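Local coordinates for alpha-fucosidase (Bifidobacterium bifidum, PDB 2EAC), which probably hydrolyses alpha-L-fucosidic linkages, this chain being the family 95 catalytic part, with its flanking domains, of a longer calcium-binding protein, at residues K23-Q28 with G65-E70; A329-V334 with V375-R380; S395-I400 with D418-V423; N412-S417 with H761-I766. All blocks are in the same frame, centred on the assembly; numbering follows the deposited sequence.

Contact 1: K23-Q28 with G65-E70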
# COMPACT_ATOMS: atom_id res chain seq x y z
N LYS A 23 25.62 14.20 -3.30
CA LYS A 23 27.01 14.45 -3.61
C LYS A 23 27.96 13.61 -2.77
O LYS A 23 29.15 13.90 -2.72
CB LYS A 23 27.32 15.95 -3.45
CG LYS A 23 26.53 16.83 -4.44
CD LYS A 23 27.09 18.26 -4.41
CE LYS A 23 26.37 19.09 -5.44
NZ LYS A 23 26.61 20.56 -5.23
N GLN A 24 27.46 12.57 -2.10
CA GLN A 24 28.31 11.76 -1.24
C GLN A 24 27.67 10.40 -1.02
O GLN A 24 26.44 10.26 -1.19
CB GLN A 24 28.62 12.50 0.10
CG GLN A 24 27.48 12.67 1.12
CD GLN A 24 26.33 13.55 0.65
OE1 GLN A 24 26.52 14.71 0.25
NE2 GLN A 24 25.11 13.00 0.71
N PRO A 25 28.49 9.37 -0.70
CA PRO A 25 27.94 8.02 -0.42
C PRO A 25 26.94 8.00 0.74
O PRO A 25 26.86 8.96 1.52
CB PRO A 25 29.20 7.17 -0.11
CG PRO A 25 30.36 7.96 -0.72
CD PRO A 25 29.97 9.41 -0.66
N ALA A 26 26.19 6.91 0.86
CA ALA A 26 25.27 6.76 1.98
C ALA A 26 25.97 6.95 3.32
O ALA A 26 25.41 7.56 4.21
CB ALA A 26 24.59 5.43 1.94
N SER A 27 27.19 6.45 3.46
CA SER A 27 27.89 6.54 4.76
C SER A 27 28.17 8.01 5.21
O SER A 27 28.35 8.26 6.40
CB SER A 27 29.19 5.73 4.72
OG SER A 27 30.10 6.30 3.77
N GLN A 28 28.17 8.95 4.27
CA GLN A 28 28.39 10.38 4.57
C GLN A 28 27.11 11.20 4.43
O GLN A 28 27.13 12.45 4.48
CB GLN A 28 29.46 10.90 3.60
CG GLN A 28 30.70 10.01 3.56
CD GLN A 28 31.87 10.59 2.74
OE1 GLN A 28 31.68 11.41 1.83
NE2 GLN A 28 33.09 10.14 3.07
N GLY A 65 26.29 3.21 -2.65
CA GLY A 65 27.16 4.05 -3.46
C GLY A 65 28.50 4.30 -2.76
O GLY A 65 29.08 5.38 -2.93
N GLU A 66 29.01 3.31 -2.00
CA GLU A 66 30.29 3.48 -1.33
C GLU A 66 31.44 3.45 -2.35
O GLU A 66 31.38 2.76 -3.37
CB GLU A 66 30.53 2.44 -0.21
CG GLU A 66 29.50 2.45 0.96
CD GLU A 66 29.32 3.79 1.65
OE1 GLU A 66 30.32 4.49 1.94
OE2 GLU A 66 28.15 4.17 1.90
N VAL A 67 32.49 4.22 -2.07
CA VAL A 67 33.65 4.38 -2.97
C VAL A 67 34.40 3.04 -3.16
O VAL A 67 34.45 2.53 -4.27
CB VAL A 67 34.58 5.48 -2.46
CG1 VAL A 67 35.88 5.53 -3.29
CG2 VAL A 67 33.83 6.84 -2.47
N SER A 68 34.93 2.46 -2.08
CA SER A 68 35.74 1.25 -2.19
C SER A 68 34.94 -0.02 -1.98
O SER A 68 34.87 -0.85 -2.88
CB SER A 68 36.90 1.26 -1.18
OG SER A 68 37.74 0.13 -1.40
N ARG A 69 34.32 -0.16 -0.81
CA ARG A 69 33.55 -1.35 -0.53
C ARG A 69 32.09 -1.05 -0.84
O ARG A 69 31.31 -0.72 0.05
CB ARG A 69 33.75 -1.83 0.92
CG ARG A 69 33.19 -3.25 1.16
CD ARG A 69 33.65 -3.81 2.51
NE ARG A 69 32.82 -4.90 3.05
CZ ARG A 69 32.79 -6.14 2.56
NH1 ARG A 69 33.52 -6.47 1.48
NH2 ARG A 69 32.03 -7.06 3.14
N GLU A 70 31.73 -1.16 -2.12
CA GLU A 70 30.38 -0.85 -2.56
C GLU A 70 29.41 -1.89 -2.01
O GLU A 70 29.79 -3.05 -1.78
CB GLU A 70 30.33 -0.80 -4.08
CG GLU A 70 28.91 -0.76 -4.71
CD GLU A 70 28.13 0.54 -4.43
OE1 GLU A 70 27.94 0.91 -3.23
OE2 GLU A 70 27.70 1.19 -5.41
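Pro25 lays its ring against the loop at Gly65-Val67. Its CB lies 3.3 Å from Gly65 O, and on the next ring carbon CG meets the methyl CG2 of Val67 at 4.0 Å, a small apolar touch. The carbonyl of Gly65 is also held from outside the contact by the hydroxyl of Tyr156. Ala26 opens a single 3-10 turn, with its methyl group 3.8 Å from Glu66 OE2. This turn belongs to the loop that follows strand 19-22, an outer strand of the nine-stranded antiparallel sheet, whereas 65-70 runs from the connection after strand 59-63 into the start of strand 69-76 in the seven-stranded sheet. The contact therefore bridges the two large sheets of the N-terminal beta domain, a region related to the N-terminal domain of family 65 hydrolases. At Ser27 the Glu66 carboxylate is gripped twice. Glu66 OE2 accepts from Ser27 N (2.9 Å, 143°) through its syn lone pair, and Ser27 OG donates to Glu66 OE1 at 2.6 Å, from the syn side and 19° out of the carboxylate plane. Two bonds from one serine fix the rotation of the carboxylate, which the Glu66 chain presents by bending at chi2 (-55°). The base of that glutamate is tethered too: Glu66 N donates to Glu70 OE1 at 2.9 Å, reaching it from above the carboxylate plane, and Glu70 OE2 in turn forms a salt bridge with Arg180.

Contact 2: A329-V334 with V375-R380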
# COMPACT_ATOMS: atom_id res chain seq x y z
N ALA A 329 6.98 2.78 -19.44
CA ALA A 329 5.64 2.68 -19.97
C ALA A 329 4.63 2.92 -18.85
O ALA A 329 3.59 3.53 -19.07
CB ALA A 329 5.39 1.31 -20.63
N ILE A 330 4.95 2.44 -17.64
CA ILE A 330 4.12 2.73 -16.47
C ILE A 330 4.47 4.09 -15.86
O ILE A 330 3.58 4.87 -15.55
CB ILE A 330 4.28 1.64 -15.39
CG1 ILE A 330 3.92 0.26 -15.96
CG2 ILE A 330 3.37 1.97 -14.16
CD1 ILE A 330 4.45 -0.89 -15.13
N TYR A 331 5.75 4.37 -15.66
CA TYR A 331 6.17 5.54 -14.92
C TYR A 331 5.72 6.84 -15.61
O TYR A 331 5.25 7.79 -14.95
CB TYR A 331 7.70 5.57 -14.70
CG TYR A 331 8.13 6.77 -13.90
CD1 TYR A 331 8.10 6.76 -12.47
CD2 TYR A 331 8.56 7.94 -14.53
CE1 TYR A 331 8.47 7.89 -11.72
CE2 TYR A 331 8.94 9.06 -13.79
CZ TYR A 331 8.90 9.03 -12.40
OH TYR A 331 9.29 10.16 -11.68
N ASP A 332 5.84 6.86 -16.94
CA ASP A 332 5.49 8.05 -17.72
C ASP A 332 4.01 8.27 -17.98
O ASP A 332 3.66 9.26 -18.61
CB ASP A 332 6.28 8.06 -19.03
CG ASP A 332 7.71 8.41 -18.81
OD1 ASP A 332 8.02 9.00 -17.75
OD2 ASP A 332 8.54 8.12 -19.68
N ARG A 333 3.13 7.40 -17.46
CA ARG A 333 1.67 7.60 -17.62
C ARG A 333 1.16 8.92 -17.01
O ARG A 333 0.17 9.53 -17.48
CB ARG A 333 0.87 6.34 -17.18
CG ARG A 333 1.52 5.12 -17.81
CD ARG A 333 0.73 3.88 -18.29
NE ARG A 333 0.24 3.13 -17.20
CZ ARG A 333 0.04 1.82 -17.09
NH1 ARG A 333 0.32 0.92 -18.03
NH2 ARG A 333 -0.49 1.43 -15.94
N VAL A 334 1.87 9.39 -16.00
CA VAL A 334 1.43 10.54 -15.24
C VAL A 334 2.54 11.60 -15.27
O VAL A 334 3.74 11.29 -15.02
CB VAL A 334 1.11 10.16 -13.76
CG1 VAL A 334 0.90 11.43 -12.90
CG2 VAL A 334 -0.10 9.23 -13.69
N VAL A 375 8.41 13.63 -4.09
CA VAL A 375 7.79 12.69 -3.13
C VAL A 375 6.57 12.02 -3.77
O VAL A 375 6.44 10.79 -3.70
CB VAL A 375 7.44 13.38 -1.80
CG1 VAL A 375 6.64 12.42 -0.83
CG2 VAL A 375 8.68 13.87 -1.12
N TYR A 376 5.70 12.82 -4.41
CA TYR A 376 4.57 12.32 -5.17
C TYR A 376 5.04 11.25 -6.14
O TYR A 376 4.50 10.15 -6.14
CB TYR A 376 3.93 13.45 -6.01
CG TYR A 376 2.87 12.90 -6.92
CD1 TYR A 376 1.64 12.54 -6.40
CD2 TYR A 376 3.12 12.69 -8.29
CE1 TYR A 376 0.62 11.97 -7.22
CE2 TYR A 376 2.13 12.13 -9.13
CZ TYR A 376 0.87 11.78 -8.58
OH TYR A 376 -0.12 11.21 -9.35
N LYS A 377 6.04 11.58 -6.97
CA LYS A 377 6.53 10.71 -8.03
C LYS A 377 7.15 9.41 -7.49
O LYS A 377 6.97 8.31 -8.07
CB LYS A 377 7.57 11.47 -8.88
CG LYS A 377 6.93 12.48 -9.80
CD LYS A 377 7.91 13.52 -10.31
CE LYS A 377 7.22 14.30 -11.36
NZ LYS A 377 8.20 15.20 -12.05
N TYR A 378 7.85 9.54 -6.37
CA TYR A 378 8.49 8.41 -5.69
C TYR A 378 7.48 7.33 -5.25
O TYR A 378 7.80 6.16 -5.34
CB TYR A 378 9.24 8.93 -4.47
CG TYR A 378 10.37 8.09 -3.91
CD1 TYR A 378 11.23 7.34 -4.73
CD2 TYR A 378 10.64 8.12 -2.55
CE1 TYR A 378 12.33 6.61 -4.15
CE2 TYR A 378 11.70 7.44 -1.99
CZ TYR A 378 12.55 6.70 -2.79
OH TYR A 378 13.59 6.08 -2.16
N GLY A 379 6.28 7.74 -4.79
CA GLY A 379 5.20 6.80 -4.48
C GLY A 379 4.76 5.98 -5.69
O GLY A 379 4.46 4.79 -5.57
N ARG A 380 4.71 6.60 -6.86
CA ARG A 380 4.49 5.86 -8.09
C ARG A 380 5.71 4.94 -8.42
O ARG A 380 5.55 3.74 -8.64
CB ARG A 380 4.11 6.81 -9.26
CG ARG A 380 2.77 7.68 -9.03
CD ARG A 380 1.88 7.87 -10.37
NE ARG A 380 2.82 7.85 -11.42
CZ ARG A 380 2.91 7.15 -12.53
NH1 ARG A 380 1.96 6.40 -13.08
NH2 ARG A 380 4.03 7.38 -13.13
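Tyr376 offers the edge of its ring to Val334, whose CG1 lies near the ring plane, 4.0 Å from Tyr376 CE2, the two side chains crossing at roughly a right angle. The Tyr376 hydroxyl is engaged elsewhere, with Asp777 of helix 767-780. One residue on, the start of the Lys377 chain runs across the end of Tyr331, with CB 3.5 Å from Tyr331 OH. Both polar ends reach Asp18, Tyr331 OH by a hydrogen bond and Lys377 NZ by a salt bridge, so an N-terminal residue is tied to both helices. Here the C-terminal end of helix 316-331 and the type I turn Tyr331-Val334 pack on helix 365-386 in the catalytic region, whose core in family 95 is an (alpha/alpha)6 barrel. Arg380 reaches furthest across. Its chain leaves beside the backbone N and bends at chi2 and chi3, bringing one guanidinium face under Val334, whose CB stands 3.6 Å above the middle of that plane. At the edge Arg380 NH1 donates a weak bond to Ile330 O (3.3 Å, 154°) and also serves Ala435 O. Ile330 O also accepts from Arg333 N, three residues on, at the end of the helix. The positive group thus has the Ile330 carbonyl of a helix C-terminal end at its edge, a setting likely to suit its charge. Tyr331 adds at most a weak cation-pi attraction, Arg380 CZ lying 5.7 Å from the ring centroid.

Contact 3: S395-I400 with D418-V423. With DFU ((2S,3R,4S,5R)-2-methylpiperidine-3,4,5-triol), chain E.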
# COMPACT_ATOMS: atom_id res chain seq x y z
N SER A 395 2.97 -5.46 -2.05
CA SER A 395 3.90 -4.69 -1.23
C SER A 395 3.62 -4.93 0.28
O SER A 395 2.46 -5.00 0.71
CB SER A 395 3.80 -3.22 -1.62
OG SER A 395 2.47 -2.81 -1.48
N ASN A 396 4.67 -5.16 1.07
CA ASN A 396 4.49 -5.35 2.51
C ASN A 396 4.79 -4.01 3.22
O ASN A 396 4.85 -2.98 2.54
CB ASN A 396 5.34 -6.56 2.99
CG ASN A 396 6.87 -6.32 2.81
OD1 ASN A 396 7.36 -5.23 3.07
ND2 ASN A 396 7.60 -7.35 2.40
N LEU A 397 5.02 -4.00 4.53
CA LEU A 397 5.21 -2.72 5.26
C LEU A 397 6.40 -1.90 4.76
O LEU A 397 6.47 -0.68 5.02
CB LEU A 397 5.41 -2.95 6.76
CG LEU A 397 4.18 -3.30 7.60
CD1 LEU A 397 4.60 -3.67 9.03
CD2 LEU A 397 3.16 -2.11 7.62
N GLN A 398 7.32 -2.58 4.07
CA GLN A 398 8.54 -1.95 3.55
C GLN A 398 8.68 -2.09 2.04
O GLN A 398 9.77 -1.85 1.48
CB GLN A 398 9.76 -2.52 4.30
CG GLN A 398 9.79 -2.06 5.80
CD GLN A 398 11.01 -2.58 6.55
OE1 GLN A 398 12.08 -2.85 5.95
NE2 GLN A 398 10.87 -2.71 7.87
N GLY A 399 7.57 -2.39 1.37
CA GLY A 399 7.55 -2.64 -0.08
C GLY A 399 8.08 -4.02 -0.36
O GLY A 399 7.36 -5.03 -0.20
N ILE A 400 9.33 -4.06 -0.78
CA ILE A 400 10.16 -5.28 -0.81
C ILE A 400 11.53 -5.04 -0.17
O ILE A 400 12.35 -5.96 -0.15
CB ILE A 400 10.36 -5.89 -2.24
CG1 ILE A 400 10.99 -4.86 -3.20
CG2 ILE A 400 9.04 -6.52 -2.80
CD1 ILE A 400 11.51 -5.51 -4.51
N ASP A 418 5.46 -6.95 7.63
CA ASP A 418 4.40 -7.89 7.24
C ASP A 418 3.30 -7.23 6.39
O ASP A 418 3.51 -6.15 5.82
CB ASP A 418 3.85 -8.60 8.51
CG ASP A 418 3.00 -7.70 9.42
OD1 ASP A 418 2.83 -6.50 9.13
OD2 ASP A 418 2.46 -8.20 10.46
N PHE A 419 2.16 -7.91 6.27
CA PHE A 419 0.94 -7.36 5.60
C PHE A 419 -0.04 -6.98 6.70
O PHE A 419 -0.66 -7.85 7.36
CB PHE A 419 0.36 -8.37 4.58
CG PHE A 419 1.40 -8.91 3.61
CD1 PHE A 419 1.86 -8.12 2.54
CD2 PHE A 419 1.94 -10.18 3.77
CE1 PHE A 419 2.82 -8.61 1.66
CE2 PHE A 419 2.90 -10.68 2.89
CZ PHE A 419 3.36 -9.88 1.83
N HIS A 420 -0.13 -5.68 6.93
CA HIS A 420 -0.80 -5.15 8.10
C HIS A 420 -2.09 -4.49 7.63
O HIS A 420 -2.07 -3.45 6.95
CB HIS A 420 0.13 -4.13 8.75
CG HIS A 420 0.41 -4.40 10.19
ND1 HIS A 420 -0.28 -3.79 11.22
CD2 HIS A 420 1.32 -5.22 10.79
CE1 HIS A 420 0.18 -4.22 12.38
NE2 HIS A 420 1.16 -5.08 12.15
N MET A 421 -3.22 -5.11 7.98
CA MET A 421 -4.47 -4.83 7.28
C MET A 421 -5.43 -4.01 8.13
O MET A 421 -6.65 -4.07 7.91
CB MET A 421 -5.15 -6.13 6.83
CG MET A 421 -4.37 -7.04 5.91
SD MET A 421 -5.45 -7.89 4.70
CE MET A 421 -6.68 -8.75 5.69
N ASN A 422 -4.92 -3.26 9.11
CA ASN A 422 -5.78 -2.31 9.81
C ASN A 422 -5.51 -0.86 9.45
O ASN A 422 -5.86 0.05 10.23
CB ASN A 422 -5.84 -2.53 11.35
CG ASN A 422 -4.56 -2.11 12.06
OD1 ASN A 422 -3.50 -1.99 11.43
ND2 ASN A 422 -4.65 -1.88 13.39
N VAL A 423 -4.84 -0.67 8.30
CA VAL A 423 -4.66 0.64 7.59
C VAL A 423 -3.48 0.56 6.61
O VAL A 423 -3.50 1.21 5.57
CB VAL A 423 -4.46 1.91 8.50
CG1 VAL A 423 -3.19 1.81 9.38
CG2 VAL A 423 -4.44 3.24 7.64
C1 DFU E . -0.25 -0.59 13.70
C2 DFU E . -0.13 0.92 13.80
C3 DFU E . 1.34 1.35 13.87
C4 DFU E . 2.13 0.80 12.68
C5 DFU E . 1.99 -0.73 12.59
C6 DFU E . 2.71 -1.30 11.37
O4 DFU E . 1.60 1.37 11.45
O3 DFU E . 1.42 2.78 13.90
O2 DFU E . -0.90 1.41 14.92
N5 DFU E . 0.58 -1.07 12.60
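Phe419 turns the edge of its ring to the backbone of the other segment: Ser395 O lies in the ring plane, 3.7 Å from Phe419 CD1. Asn396 CB comes obliquely to the same ring, 3.5 Å from Phe419 CE1, while Trp80 and Tyr447 bring further rings to it. The His420 imidazole carries the methyl carbon C6 of the bound piperidine triol (DFU) over one face, 3.9 Å above the plane and close to its centre. Leu397 CD1 comes obliquely to the imidazole, while CD2 lies 3.8 Å from His420 CB; CD1 and CD2 also border the C6 methyl. Leu397 runs alongside the Asp418 side chain, its CD1 3.3 Å from Asp418 OD1. Asp418 O accepts from Leu397 N (2.9 Å, 132°), the donor lying in the carbonyl plane. Leu397 and His420 form part of the wall of the active-site pocket in the family 95 catalytic domain, where the imino sugar, an analogue of fucose, is also bound by Asn424, Arg678, His679, Trp723 and His761. Phe419 and His420 form a short strand that pairs antiparallel with 486-487. The leucine sits in a compact turn: Asn396-Gly399 is a type I turn, and Asn396 has CG set between its own backbone N and carbonyl carbon (chi1 64°), where its OD1 accepts from Gln398 N at 2.8 Å, an Asx turn. At the start of this segment Ser395, bonded through OG to Asn428, packs beside Ser386, a calcium ligand.

Contact 4: N412-S417 with H761-I766. With DFU ((2S,3R,4S,5R)-2-methylpiperidine-3,4,5-triol), chain E.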
# COMPACT_ATOMS: atom_id res chain seq x y z
N ASN A 412 13.66 -8.94 15.13
CA ASN A 412 14.65 -7.99 14.62
C ASN A 412 14.10 -7.01 13.56
O ASN A 412 14.77 -6.03 13.26
CB ASN A 412 15.84 -8.75 13.99
CG ASN A 412 16.59 -9.62 14.99
OD1 ASN A 412 16.44 -9.45 16.19
ND2 ASN A 412 17.39 -10.57 14.49
N THR A 413 12.92 -7.30 13.00
CA THR A 413 12.29 -6.45 11.95
C THR A 413 11.00 -5.85 12.51
O THR A 413 10.17 -6.59 13.05
CB THR A 413 11.99 -7.30 10.69
OG1 THR A 413 13.22 -7.83 10.20
CG2 THR A 413 11.32 -6.51 9.58
N PRO A 414 10.81 -4.51 12.39
CA PRO A 414 9.64 -3.89 13.05
C PRO A 414 8.34 -4.39 12.44
O PRO A 414 8.18 -4.35 11.22
CB PRO A 414 9.83 -2.37 12.79
CG PRO A 414 10.80 -2.27 11.64
CD PRO A 414 11.67 -3.52 11.70
N TRP A 415 7.44 -4.89 13.29
CA TRP A 415 6.15 -5.46 12.87
C TRP A 415 6.30 -6.51 11.75
O TRP A 415 5.37 -6.74 10.95
CB TRP A 415 5.16 -4.36 12.43
CG TRP A 415 4.96 -3.22 13.44
CD1 TRP A 415 4.21 -3.24 14.58
CD2 TRP A 415 5.49 -1.89 13.32
NE1 TRP A 415 4.25 -2.00 15.20
CE2 TRP A 415 5.03 -1.16 14.44
CE3 TRP A 415 6.30 -1.24 12.38
CZ2 TRP A 415 5.38 0.18 14.65
CZ3 TRP A 415 6.64 0.08 12.59
CH2 TRP A 415 6.19 0.77 13.71
N GLY A 416 7.47 -7.15 11.72
CA GLY A 416 7.73 -8.25 10.81
C GLY A 416 7.82 -7.85 9.35
O GLY A 416 7.93 -8.71 8.50
N SER A 417 7.82 -6.54 9.07
CA SER A 417 7.68 -5.97 7.70
C SER A 417 6.58 -6.74 6.93
O SER A 417 6.73 -7.10 5.76
CB SER A 417 9.01 -5.96 6.96
OG SER A 417 8.86 -5.37 5.69
N HIS A 761 7.90 6.18 10.30
CA HIS A 761 6.93 6.12 11.37
C HIS A 761 7.38 6.89 12.65
O HIS A 761 6.55 7.59 13.22
CB HIS A 761 6.58 4.64 11.58
CG HIS A 761 5.60 4.37 12.67
ND1 HIS A 761 5.93 4.51 14.01
CD2 HIS A 761 4.34 3.89 12.63
CE1 HIS A 761 4.88 4.16 14.74
NE2 HIS A 761 3.91 3.78 13.93
N ALA A 762 8.64 6.82 13.15
CA ALA A 762 9.75 5.97 12.73
C ALA A 762 9.59 4.52 13.23
O ALA A 762 8.81 4.26 14.18
CB ALA A 762 11.10 6.58 13.26
N PRO A 763 10.30 3.57 12.62
CA PRO A 763 11.28 3.63 11.52
C PRO A 763 10.63 3.74 10.11
O PRO A 763 9.44 4.03 9.99
CB PRO A 763 12.02 2.30 11.67
CG PRO A 763 10.96 1.34 12.16
CD PRO A 763 10.12 2.19 13.11
N PHE A 764 11.44 3.53 9.07
CA PHE A 764 10.97 3.45 7.68
C PHE A 764 9.76 2.55 7.59
O PHE A 764 9.81 1.39 8.01
CB PHE A 764 12.08 2.87 6.78
CG PHE A 764 11.59 2.31 5.44
CD1 PHE A 764 10.70 3.03 4.62
CD2 PHE A 764 12.08 1.08 4.97
CE1 PHE A 764 10.27 2.51 3.36
CE2 PHE A 764 11.64 0.53 3.70
CZ PHE A 764 10.75 1.28 2.90
N GLN A 765 8.67 3.12 7.06
CA GLN A 765 7.45 2.42 6.74
C GLN A 765 7.00 2.99 5.42
O GLN A 765 6.87 4.21 5.29
CB GLN A 765 6.38 2.69 7.80
CG GLN A 765 6.66 2.00 9.15
CD GLN A 765 6.51 0.49 9.05
OE1 GLN A 765 7.50 -0.26 8.91
NE2 GLN A 765 5.27 0.04 9.07
N ILE A 766 6.79 2.13 4.43
CA ILE A 766 6.48 2.62 3.07
C ILE A 766 5.04 3.14 2.93
O ILE A 766 4.74 3.89 2.00
CB ILE A 766 6.79 1.52 2.04
CG1 ILE A 766 7.16 2.12 0.65
CG2 ILE A 766 5.68 0.43 2.04
CD1 ILE A 766 7.67 1.10 -0.36
C1 DFU E . -0.25 -0.59 13.70
C2 DFU E . -0.13 0.92 13.80
C3 DFU E . 1.34 1.35 13.87
C4 DFU E . 2.13 0.80 12.68
C5 DFU E . 1.99 -0.73 12.59
C6 DFU E . 2.71 -1.30 11.37
O4 DFU E . 1.60 1.37 11.45
O3 DFU E . 1.42 2.78 13.90
O2 DFU E . -0.90 1.41 14.92
N5 DFU E . 0.58 -1.07 12.60
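Trp415 and His761 form an edge-to-face aromatic pair, with the six-membered ring of the tryptophan pointing its edge at the imidazole. Trp415 CH2 stands 3.6 Å above the centre of the histidine ring, and the two planes are inclined at 56°. A face of the indole is occupied as well: the methyl carbon C6 of the bound piperidine triol (DFU) lies 3.4 Å above it, displaced from the middle of the ring system. Trp415 is set there with CG beside its backbone N (chi1 -52°). Apolar packing joins the two prolines, Pro414 and Pro763, whose rings pass antiparallel, CG to CG 3.7 Å apart. In a separate van der Waals contact the bent side chain of Gln765 comes obliquely to the indole, its CD 3.6 Å from Trp415 CZ3. This is one side of the fucose-analogue pocket of the family 95 catalytic domain, built by two loops, one leading to strand 419-420 and the other to helix 767-780. Polar bonds then hold the histidine. His761 NE2 and DFU O3 are hydrogen-bonded at 2.7 Å, the hydroxyl lying in the plane of the imidazole. At the other nitrogen, His761 ND1 donates to Ala762 O (2.9 Å), although that oxygen is tilted from the ring plane. The peptide bonds before Ala762 and before Pro763 are both cis, and the tight bend is closed by His761 N donating to Pro763 O.

From the N terminus, contact 1 closes first, a loop of 36 residues joining the two sheets of the N-terminal beta domain; its centre lies about 27 Å from that of contact 2. Contact 2 closes 40 intervening residues before contact 3 opens and binds helix 316-331 to helix 365-386. Contact 3 closes 17 residues, and contact 4 joins loops with 343 residues between them. These two cross: segment 412-417 lies between the segments of contact 3, whereas 761-766 follows much later. Their centres are about 9 Å apart and both border DFU. Leu397 O and Ile766 N, 2.9 Å apart in a probable hydrogen bond, tie the loop after helix 365-386 to the loop leading into helix 767-780.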